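Local structure of putative glycosyltransferase (GalT1) (Streptococcus parasanguinis, 4PHR) at residues 48-53 against 206-211; 88-93 against 123-128. The protein probably acts as a glycosyltransferase; this GT-D-fold part of a longer protein binds UDP, here with manganese. All blocks are in the same frame, centred on the assembly; numbering follows the deposited sequence.

How the contacts relate
Contact 1 and contact 2 lie in the same GT-D-fold part of the chain, with centres about 24 Å apart and nearest atoms about 9 Å apart, so they do not touch. Along the chain contact 2 is nested within the loop that contact 1 closes: 48-53, then 88-93 and 123-128, then 206-211. Contact 1 is buried and lines the UDP site itself, joining the loop before helix 54-64 to the start of helix 206-218 beside the uracil and phosphates. Contact 2 is nearer the surface and lies outside that site; it sets the start of helix 88-100 against the loop that continues from UDP-binding S120 and R121.

Contact 1. Residues 48-53 against 206-211; sequences PYQDYN and GPTAKV. With UDP (uridine-5'-diphosphate), chain B.
The side-chain oxygen OE1 of Q50 accepts a hydrogen bond from a water molecule at 2.7 Å, and a weak one from the backbone N of F182. The same water accepts from T208 OG1, also at 2.7 Å, and donates its second proton to O4 of UDP, 3.1 Å away. In this UDP site of the GT-D fold, the water links the 48-53 loop, helix 206-218 and the uracil; OE1 of Q50 and OG1 of T208, 3.8 Å apart, are joined through it and not directly. The glutamine amide is fixed at its other end as well: NE2 of Q50 donates to O of D51 at 2.9 Å, nearly straight (167°), in the carbonyl plane and on a lone pair. With CG anti to the backbone N (chi1 180°) and the chain folded back at chi2 (63°), the methylenes of Q50 are pressed on the proline ring, where CG of Q50 meets CG of P207 at 3.5 Å. Helix 36-42 covers P207 as well, through E38 and L41. Both segments also touch the nucleotide: CB of Y49 lies against C5 of the uracil, and the backbone N of G206 donates to O5'. Further along the helix, K210 bends at chi2 and again at chi4, which turns its ammonium back toward the helix start. There NZ donates to O2A of UDP at 3.0 Å, forms a salt bridge with OD2 of D225 and makes a weak bond to O of G206.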
ATOM      1  N   PRO A  48     -11.914   4.788   6.033  1.00 14.79           N
ATOM      2  CA  PRO A  48     -11.062   5.894   6.467  1.00 14.97           C
ATOM      3  C   PRO A  48     -10.398   6.561   5.269  1.00 13.93           C
ATOM      4  O   PRO A  48      -9.797   5.910   4.415  1.00 16.84           O
ATOM      5  CB  PRO A  48     -10.024   5.210   7.365  1.00 19.13           C
ATOM      6  CG  PRO A  48     -10.747   4.004   7.889  1.00 21.07           C
ATOM      7  CD  PRO A  48     -11.600   3.537   6.740  1.00 19.51           C
ATOM      8  N   TYR A  49     -10.533   7.872   5.216  1.00 13.93           N
ATOM      9  CA  TYR A  49      -9.869   8.708   4.226  1.00 14.19           C
ATOM     10  C   TYR A  49     -10.404   8.580   2.806  1.00 13.88           C
ATOM     11  O   TYR A  49      -9.873   9.218   1.904  1.00 14.18           O
ATOM     12  CB  TYR A  49      -8.349   8.504   4.253  1.00 14.84           C
ATOM     13  CG  TYR A  49      -7.758   8.687   5.629  1.00 15.26           C
ATOM     14  CD1 TYR A  49      -7.633   9.956   6.187  1.00 19.74           C
ATOM     15  CD2 TYR A  49      -7.327   7.600   6.373  1.00 21.04           C
ATOM     16  CE1 TYR A  49      -7.101  10.133   7.446  1.00 20.12           C
ATOM     17  CE2 TYR A  49      -6.786   7.770   7.641  1.00 18.11           C
ATOM     18  CZ  TYR A  49      -6.678   9.040   8.169  1.00 19.43           C
ATOM     19  OH  TYR A  49      -6.137   9.216   9.417  1.00 24.00           O
ATOM     20  N   GLN A  50     -11.467   7.800   2.599  1.00 11.91           N
ATOM     21  CA  GLN A  50     -12.113   7.786   1.285  1.00 11.60           C
ATOM     22  C   GLN A  50     -13.591   7.415   1.351  1.00 11.94           C
ATOM     23  O   GLN A  50     -13.958   6.287   1.680  1.00 12.40           O
ATOM     24  CB  GLN A  50     -11.375   6.861   0.305  1.00 12.87           C
ATOM     25  CG  GLN A  50     -12.006   6.798  -1.090  1.00 13.53           C
ATOM     26  CD  GLN A  50     -11.979   8.140  -1.813  1.00 14.39           C
ATOM     27  OE1 GLN A  50     -10.912   8.735  -2.022  1.00 13.64           O
ATOM     28  NE2 GLN A  50     -13.155   8.623  -2.194  1.00 14.27           N
ATOM     29  N   ASP A  51     -14.438   8.384   1.021  1.00 12.29           N
ATOM     30  CA  ASP A  51     -15.874   8.151   0.926  1.00 13.46           C
ATOM     31  C   ASP A  51     -16.184   7.177  -0.207  1.00 13.76           C
ATOM     32  O   ASP A  51     -15.489   7.147  -1.228  1.00 14.12           O
ATOM     33  CB  ASP A  51     -16.619   9.466   0.665  1.00 14.55           C
ATOM     34  CG  ASP A  51     -16.464  10.470   1.796  1.00 15.48           C
ATOM     35  OD1 ASP A  51     -16.770  11.660   1.574  1.00 21.33           O
ATOM     36  OD2 ASP A  51     -16.048  10.076   2.908  1.00 15.93           O
ATOM     37  N   TYR A  52     -17.246   6.397  -0.044  1.00 13.36           N
ATOM     38  CA  TYR A  52     -17.708   5.557  -1.137  1.00 13.63           C
ATOM     39  C   TYR A  52     -17.891   6.368  -2.419  1.00 14.74           C
ATOM     40  O   TYR A  52     -18.432   7.478  -2.413  1.00 16.05           O
ATOM     41  CB  TYR A  52     -19.007   4.820  -0.793  1.00 14.06           C
ATOM     42  CG  TYR A  52     -19.535   4.015  -1.962  1.00 14.35           C
ATOM     43  CD1 TYR A  52     -18.933   2.815  -2.325  1.00 14.65           C
ATOM     44  CD2 TYR A  52     -20.596   4.476  -2.735  1.00 15.95           C
ATOM     45  CE1 TYR A  52     -19.383   2.083  -3.401  1.00 17.44           C
ATOM     46  CE2 TYR A  52     -21.059   3.745  -3.820  1.00 17.30           C
ATOM     47  CZ  TYR A  52     -20.447   2.550  -4.148  1.00 18.78           C
ATOM     48  OH  TYR A  52     -20.896   1.809  -5.221  1.00 22.07           O
ATOM     49  N   ASN A  53     -17.433   5.789  -3.515  1.00 14.12           N
ATOM     50  CA  ASN A  53     -17.597   6.379  -4.831  1.00 14.74           C
ATOM     51  C   ASN A  53     -17.788   5.238  -5.818  1.00 15.12           C
ATOM     52  O   ASN A  53     -16.975   4.320  -5.874  1.00 15.71           O
ATOM     53  CB  ASN A  53     -16.369   7.226  -5.182  1.00 16.87           C
ATOM     54  CG  ASN A  53     -16.465   7.854  -6.555  1.00 18.61           C
ATOM     55  OD1 ASN A  53     -16.368   7.167  -7.573  1.00 18.84           O
ATOM     56  ND2 ASN A  53     -16.650   9.168  -6.593  1.00 22.83           N
ATOM     57  N   GLY A 206      -4.047   5.377  -0.451  1.00  9.93           N
ATOM     58  CA  GLY A 206      -5.273   4.644  -0.202  1.00 10.63           C
ATOM     59  C   GLY A 206      -5.836   4.006  -1.459  1.00 10.12           C
ATOM     60  O   GLY A 206      -5.072   3.521  -2.302  1.00 12.54           O
ATOM     61  N   PRO A 207      -7.178   3.968  -1.589  1.00  9.63           N
ATOM     62  CA  PRO A 207      -7.768   3.278  -2.746  1.00 11.48           C
ATOM     63  C   PRO A 207      -7.439   3.953  -4.072  1.00 10.95           C
ATOM     64  O   PRO A 207      -7.357   3.278  -5.108  1.00 11.02           O
ATOM     65  CB  PRO A 207      -9.278   3.338  -2.472  1.00 15.24           C
ATOM     66  CG  PRO A 207      -9.440   4.416  -1.468  1.00 20.65           C
ATOM     67  CD  PRO A 207      -8.198   4.441  -0.640  1.00 12.71           C
ATOM     68  N   THR A 208      -7.248   5.266  -4.041  1.00 10.59           N
ATOM     69  CA  THR A 208      -6.903   5.996  -5.247  1.00 10.91           C
ATOM     70  C   THR A 208      -5.575   5.498  -5.825  1.00 11.38           C
ATOM     71  O   THR A 208      -5.385   5.476  -7.046  1.00 12.74           O
ATOM     72  CB  THR A 208      -6.869   7.510  -4.986  1.00 11.81           C
ATOM     73  OG1 THR A 208      -8.151   7.922  -4.495  1.00 13.40           O
ATOM     74  CG2 THR A 208      -6.549   8.282  -6.261  1.00 14.70           C
ATOM     75  N   ALA A 209      -4.663   5.094  -4.944  1.00 11.33           N
ATOM     76  CA  ALA A 209      -3.361   4.572  -5.367  1.00 12.00           C
ATOM     77  C   ALA A 209      -3.506   3.388  -6.323  1.00 12.71           C
ATOM     78  O   ALA A 209      -2.719   3.239  -7.253  1.00 11.71           O
ATOM     79  CB  ALA A 209      -2.520   4.164  -4.156  1.00 13.38           C
ATOM     80  N   LYS A 210      -4.505   2.542  -6.099  1.00 10.93           N
ATOM     81  CA  LYS A 210      -4.633   1.331  -6.906  1.00 12.58           C
ATOM     82  C   LYS A 210      -5.025   1.680  -8.342  1.00 11.54           C
ATOM     83  O   LYS A 210      -4.519   1.089  -9.308  1.00 13.34           O
ATOM     84  CB  LYS A 210      -5.627   0.357  -6.282  1.00 14.31           C
ATOM     85  CG  LYS A 210      -5.164  -0.213  -4.922  1.00 20.69           C
ATOM     86  CD  LYS A 210      -5.516   0.723  -3.781  1.00 21.60           C
ATOM     87  CE  LYS A 210      -5.183   0.164  -2.393  1.00 13.78           C
ATOM     88  NZ  LYS A 210      -3.796   0.428  -1.909  1.00 14.33           N
ATOM     89  N   VAL A 211      -5.927   2.641  -8.482  1.00 12.79           N
ATOM     90  CA  VAL A 211      -6.369   3.065  -9.803  1.00 13.32           C
ATOM     91  C   VAL A 211      -5.212   3.755 -10.521  1.00 14.00           C
ATOM     92  O   VAL A 211      -4.969   3.518 -11.707  1.00 15.71           O
ATOM     93  CB  VAL A 211      -7.589   4.003  -9.721  1.00 15.54           C
ATOM     94  CG1 VAL A 211      -8.089   4.361 -11.129  1.00 17.64           C
ATOM     95  CG2 VAL A 211      -8.705   3.340  -8.920  1.00 17.14           C
TER
HETATM   96  N1  UDP B 301      -3.976   8.532   1.750  1.00 10.07           N
HETATM   97  C2  UDP B 301      -4.017   9.808   1.245  1.00 10.76           C
HETATM   98  N3  UDP B 301      -5.166  10.272   0.650  1.00 10.41           N
HETATM   99  C4  UDP B 301      -6.275   9.467   0.548  1.00 10.94           C
HETATM  100  C5  UDP B 301      -6.237   8.168   1.055  1.00 10.90           C
HETATM  101  C6  UDP B 301      -5.116   7.781   1.780  1.00 10.42           C
HETATM  102  O2  UDP B 301      -3.042  10.553   1.345  1.00 12.09           O
HETATM  103  O4  UDP B 301      -7.274   9.920  -0.022  1.00 12.91           O
HETATM  104  C1' UDP B 301      -2.710   8.033   2.308  1.00 10.22           C
HETATM  105  C2' UDP B 301      -2.546   7.915   3.800  1.00 10.86           C
HETATM  106  O2' UDP B 301      -2.223   9.168   4.366  1.00 13.09           O
HETATM  107  C3' UDP B 301      -1.396   6.937   3.879  1.00 10.92           C
HETATM  108  C4' UDP B 301      -1.641   6.028   2.686  1.00 10.86           C
HETATM  109  O4' UDP B 301      -2.578   6.705   1.844  1.00  9.51           O
HETATM  110  O3' UDP B 301      -0.173   7.613   3.684  1.00 12.99           O
HETATM  111  C5' UDP B 301      -2.180   4.666   3.107  1.00  9.99           C
HETATM  112  O5' UDP B 301      -2.457   3.907   1.937  1.00  9.73           O
HETATM  113  PA  UDP B 301      -3.078   2.424   2.006  1.00  8.83           P
HETATM  114  O1A UDP B 301      -4.447   2.487   2.555  1.00 12.18           O
HETATM  115  O2A UDP B 301      -2.942   1.860   0.641  1.00 10.56           O
HETATM  116  O3A UDP B 301      -2.097   1.714   3.081  1.00  9.39           O
HETATM  117  PB  UDP B 301      -1.942   0.176   3.598  1.00  8.65           P
HETATM  118  O1B UDP B 301      -2.544   0.150   4.963  1.00 11.59           O
HETATM  119  O2B UDP B 301      -0.474  -0.027   3.633  1.00 10.30           O
HETATM  120  O3B UDP B 301      -2.664  -0.733   2.651  1.00 10.49           O
HETATM  121  O   HOH W   1      -8.415   7.742  -1.834  1.00 14.01           O

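Contact 2. Residues 88-93 against 123-128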
ATOM      1  N   GLN A  88      -2.587 -11.697  18.111  1.00 17.91           N
ATOM      2  CA  GLN A  88      -3.966 -12.087  18.339  1.00 17.76           C
ATOM      3  C   GLN A  88      -4.985 -11.109  17.757  1.00 18.27           C
ATOM      4  O   GLN A  88      -5.952 -11.527  17.118  1.00 18.27           O
ATOM      5  CB  GLN A  88      -4.204 -12.286  19.834  1.00 22.97           C
ATOM      6  CG  GLN A  88      -5.611 -12.691  20.186  1.00 24.99           C
ATOM      7  CD  GLN A  88      -5.755 -12.993  21.661  1.00 24.77           C
ATOM      8  OE1 GLN A  88      -4.918 -13.681  22.244  1.00 30.43           O
ATOM      9  NE2 GLN A  88      -6.815 -12.475  22.275  1.00 28.04           N
ATOM     10  N   ASN A  89      -4.787  -9.809  17.968  1.00 19.57           N
ATOM     11  CA  ASN A  89      -5.751  -8.850  17.438  1.00 21.48           C
ATOM     12  C   ASN A  89      -5.804  -8.861  15.911  1.00 16.63           C
ATOM     13  O   ASN A  89      -6.882  -8.775  15.322  1.00 15.59           O
ATOM     14  CB  ASN A  89      -5.548  -7.434  18.001  1.00 23.30           C
ATOM     15  CG  ASN A  89      -4.219  -6.817  17.612  1.00 40.72           C
ATOM     16  OD1 ASN A  89      -3.633  -7.156  16.588  1.00 53.05           O
ATOM     17  ND2 ASN A  89      -3.744  -5.885  18.435  1.00 49.43           N
ATOM     18  N   ALA A  90      -4.646  -9.011  15.275  1.00 16.52           N
ATOM     19  CA  ALA A  90      -4.591  -9.098  13.817  1.00 15.41           C
ATOM     20  C   ALA A  90      -5.264 -10.369  13.283  1.00 12.08           C
ATOM     21  O   ALA A  90      -5.987 -10.324  12.290  1.00 12.20           O
ATOM     22  CB  ALA A  90      -3.140  -8.978  13.310  1.00 15.24           C
ATOM     23  N   ARG A  91      -5.031 -11.498  13.943  1.00 11.95           N
ATOM     24  CA  ARG A  91      -5.638 -12.758  13.506  1.00 13.07           C
ATOM     25  C   ARG A  91      -7.157 -12.655  13.557  1.00 12.00           C
ATOM     26  O   ARG A  91      -7.854 -13.073  12.630  1.00 13.75           O
ATOM     27  CB  ARG A  91      -5.159 -13.944  14.355  1.00 12.89           C
ATOM     28  CG  ARG A  91      -3.667 -14.194  14.245  1.00 14.86           C
ATOM     29  CD  ARG A  91      -3.283 -15.572  14.771  1.00 16.44           C
ATOM     30  NE  ARG A  91      -3.775 -15.835  16.121  1.00 19.85           N
ATOM     31  CZ  ARG A  91      -3.058 -15.689  17.232  1.00 21.62           C
ATOM     32  NH1 ARG A  91      -1.805 -15.256  17.168  1.00 23.52           N
ATOM     33  NH2 ARG A  91      -3.593 -15.987  18.416  1.00 23.55           N
ATOM     34  N   HIS A  92      -7.671 -12.095  14.644  1.00 12.12           N
ATOM     35  CA  HIS A  92      -9.105 -11.937  14.794  1.00 13.92           C
ATOM     36  C   HIS A  92      -9.659 -10.975  13.746  1.00 13.18           C
ATOM     37  O   HIS A  92     -10.672 -11.271  13.098  1.00 14.12           O
ATOM     38  CB  HIS A  92      -9.452 -11.441  16.200  1.00 14.27           C
ATOM     39  CG  HIS A  92     -10.905 -11.139  16.394  1.00 14.78           C
ATOM     40  ND1 HIS A  92     -11.884 -12.109  16.340  1.00 17.17           N
ATOM     41  CD2 HIS A  92     -11.546  -9.971  16.641  1.00 19.85           C
ATOM     42  CE1 HIS A  92     -13.063 -11.554  16.555  1.00 19.60           C
ATOM     43  NE2 HIS A  92     -12.886 -10.258  16.741  1.00 21.23           N
ATOM     44  N   PHE A  93      -9.010  -9.824  13.583  1.00 13.16           N
ATOM     45  CA  PHE A  93      -9.467  -8.868  12.585  1.00 12.40           C
ATOM     46  C   PHE A  93      -9.589  -9.509  11.200  1.00 12.83           C
ATOM     47  O   PHE A  93     -10.606  -9.366  10.504  1.00 12.21           O
ATOM     48  CB  PHE A  93      -8.525  -7.663  12.496  1.00 12.71           C
ATOM     49  CG  PHE A  93      -8.880  -6.736  11.380  1.00 13.19           C
ATOM     50  CD1 PHE A  93      -9.859  -5.769  11.553  1.00 17.10           C
ATOM     51  CD2 PHE A  93      -8.281  -6.870  10.135  1.00 13.55           C
ATOM     52  CE1 PHE A  93     -10.217  -4.936  10.509  1.00 18.46           C
ATOM     53  CE2 PHE A  93      -8.636  -6.038   9.087  1.00 14.86           C
ATOM     54  CZ  PHE A  93      -9.600  -5.071   9.272  1.00 16.33           C
ATOM     55  N   TYR A 123       6.067  -5.227   9.800  1.00 15.52           N
ATOM     56  CA  TYR A 123       6.577  -5.197  11.172  1.00 16.58           C
ATOM     57  C   TYR A 123       5.553  -5.353  12.300  1.00 15.63           C
ATOM     58  O   TYR A 123       5.614  -6.318  13.065  1.00 17.34           O
ATOM     59  CB  TYR A 123       7.398  -3.910  11.388  1.00 15.62           C
ATOM     60  CG  TYR A 123       7.926  -3.731  12.803  1.00 15.70           C
ATOM     61  CD1 TYR A 123       9.027  -4.447  13.251  1.00 18.18           C
ATOM     62  CD2 TYR A 123       7.326  -2.838  13.683  1.00 16.59           C
ATOM     63  CE1 TYR A 123       9.504  -4.294  14.539  1.00 18.36           C
ATOM     64  CE2 TYR A 123       7.795  -2.679  14.977  1.00 18.82           C
ATOM     65  CZ  TYR A 123       8.887  -3.407  15.397  1.00 19.70           C
ATOM     66  OH  TYR A 123       9.366  -3.254  16.683  1.00 21.25           O
ATOM     67  N   ILE A 124       4.632  -4.404  12.423  1.00 14.14           N
ATOM     68  CA  ILE A 124       3.910  -4.232  13.691  1.00 15.12           C
ATOM     69  C   ILE A 124       2.976  -5.390  14.068  1.00 17.72           C
ATOM     70  O   ILE A 124       2.803  -5.688  15.254  1.00 18.10           O
ATOM     71  CB  ILE A 124       3.152  -2.872  13.756  1.00 17.09           C
ATOM     72  CG1 ILE A 124       2.903  -2.454  15.211  1.00 17.74           C
ATOM     73  CG2 ILE A 124       1.867  -2.939  12.954  1.00 20.07           C
ATOM     74  CD1 ILE A 124       4.161  -2.113  15.979  1.00 19.21           C
ATOM     75  N   ASP A 125       2.394  -6.054  13.073  1.00 15.97           N
ATOM     76  CA  ASP A 125       1.449  -7.129  13.359  1.00 17.14           C
ATOM     77  C   ASP A 125       2.088  -8.510  13.508  1.00 16.67           C
ATOM     78  O   ASP A 125       1.410  -9.478  13.832  1.00 18.50           O
ATOM     79  CB  ASP A 125       0.331  -7.172  12.310  1.00 22.79           C
ATOM     80  CG  ASP A 125      -0.747  -6.123  12.559  1.00 27.18           C
ATOM     81  OD1 ASP A 125      -0.800  -5.564  13.678  1.00 28.21           O
ATOM     82  OD2 ASP A 125      -1.548  -5.866  11.639  1.00 36.82           O
ATOM     83  N   LEU A 126       3.392  -8.595  13.291  1.00 16.82           N
ATOM     84  CA  LEU A 126       4.099  -9.863  13.404  1.00 17.96           C
ATOM     85  C   LEU A 126       4.425 -10.201  14.853  1.00 20.90           C
ATOM     86  O   LEU A 126       4.842  -9.339  15.626  1.00 22.86           O
ATOM     87  CB  LEU A 126       5.397  -9.822  12.604  1.00 19.63           C
ATOM     88  CG  LEU A 126       5.275  -9.668  11.095  1.00 21.15           C
ATOM     89  CD1 LEU A 126       6.656  -9.503  10.486  1.00 26.01           C
ATOM     90  CD2 LEU A 126       4.549 -10.865  10.502  1.00 20.56           C
ATOM     91  N   ILE A 127       4.241 -11.466  15.217  1.00 21.24           N
ATOM     92  CA  ILE A 127       4.682 -11.948  16.517  1.00 25.63           C
ATOM     93  C   ILE A 127       6.202 -11.946  16.566  1.00 28.11           C
ATOM     94  O   ILE A 127       6.807 -11.440  17.514  1.00 36.82           O
ATOM     95  CB  ILE A 127       4.191 -13.377  16.778  1.00 31.28           C
ATOM     96  CG1 ILE A 127       2.666 -13.400  16.863  1.00 32.66           C
ATOM     97  CG2 ILE A 127       4.809 -13.923  18.057  1.00 31.50           C
ATOM     98  CD1 ILE A 127       2.082 -14.784  16.858  1.00 35.95           C
ATOM     99  N   ASP A 128       6.814 -12.524  15.537  1.00 26.66           N
ATOM    100  CA  ASP A 128       8.268 -12.590  15.446  1.00 27.61           C
ATOM    101  C   ASP A 128       8.779 -11.497  14.521  1.00 26.22           C
ATOM    102  O   ASP A 128       8.610 -11.561  13.298  1.00 26.66           O
ATOM    103  CB  ASP A 128       8.710 -13.968  14.950  1.00 30.41           C
ATOM    104  CG  ASP A 128      10.217 -14.094  14.840  1.00 40.55           C
ATOM    105  OD1 ASP A 128      10.931 -13.205  15.351  1.00 36.54           O
ATOM    106  OD2 ASP A 128      10.687 -15.092  14.251  1.00 49.40           O
TER
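The first turn of helix 88-100 packs against a type I beta turn, Y123 to L126, in the loop that follows strand 115-116. A90 and D125 form the centre. The methyl group of A90 sits squarely over one face of the D125 carboxylate, with CB of A90 3.8 Å from CG of D125, so that the small side chain meets the flat group broadside rather than at an oxygen. The chi1 of D125 (-80°) sets its CG beside the backbone N and swings the carboxylate across to the helix. A bound acetate ion, probably from the crystallisation liquor, lies about 3 Å from the same side chain. The second point of contact is looser and more exposed: CD1 of I127 reaches the guanidinium of R91 at its edge, near its plane, 3.9 Å from NH1, and the two side chains meet at about a right angle. NH1 of R91 is hydrogen-bonded to O of Y86. Bent at chi3 (-53°), the arginine chain doubles back along its own helix, and CA of Q88 lies 3.8 Å above the guanidinium plane, over its centre. Within the GT-D fold, the loop is joined to the residues leading into the helix by backbone hydrogen bonds of D125 with N87 and of I127 with R85. The turn lies just after the UDP-binding residues S120 and R121, and its own backbone bond runs from N of L126 to O of Y123 at 3.2 Å.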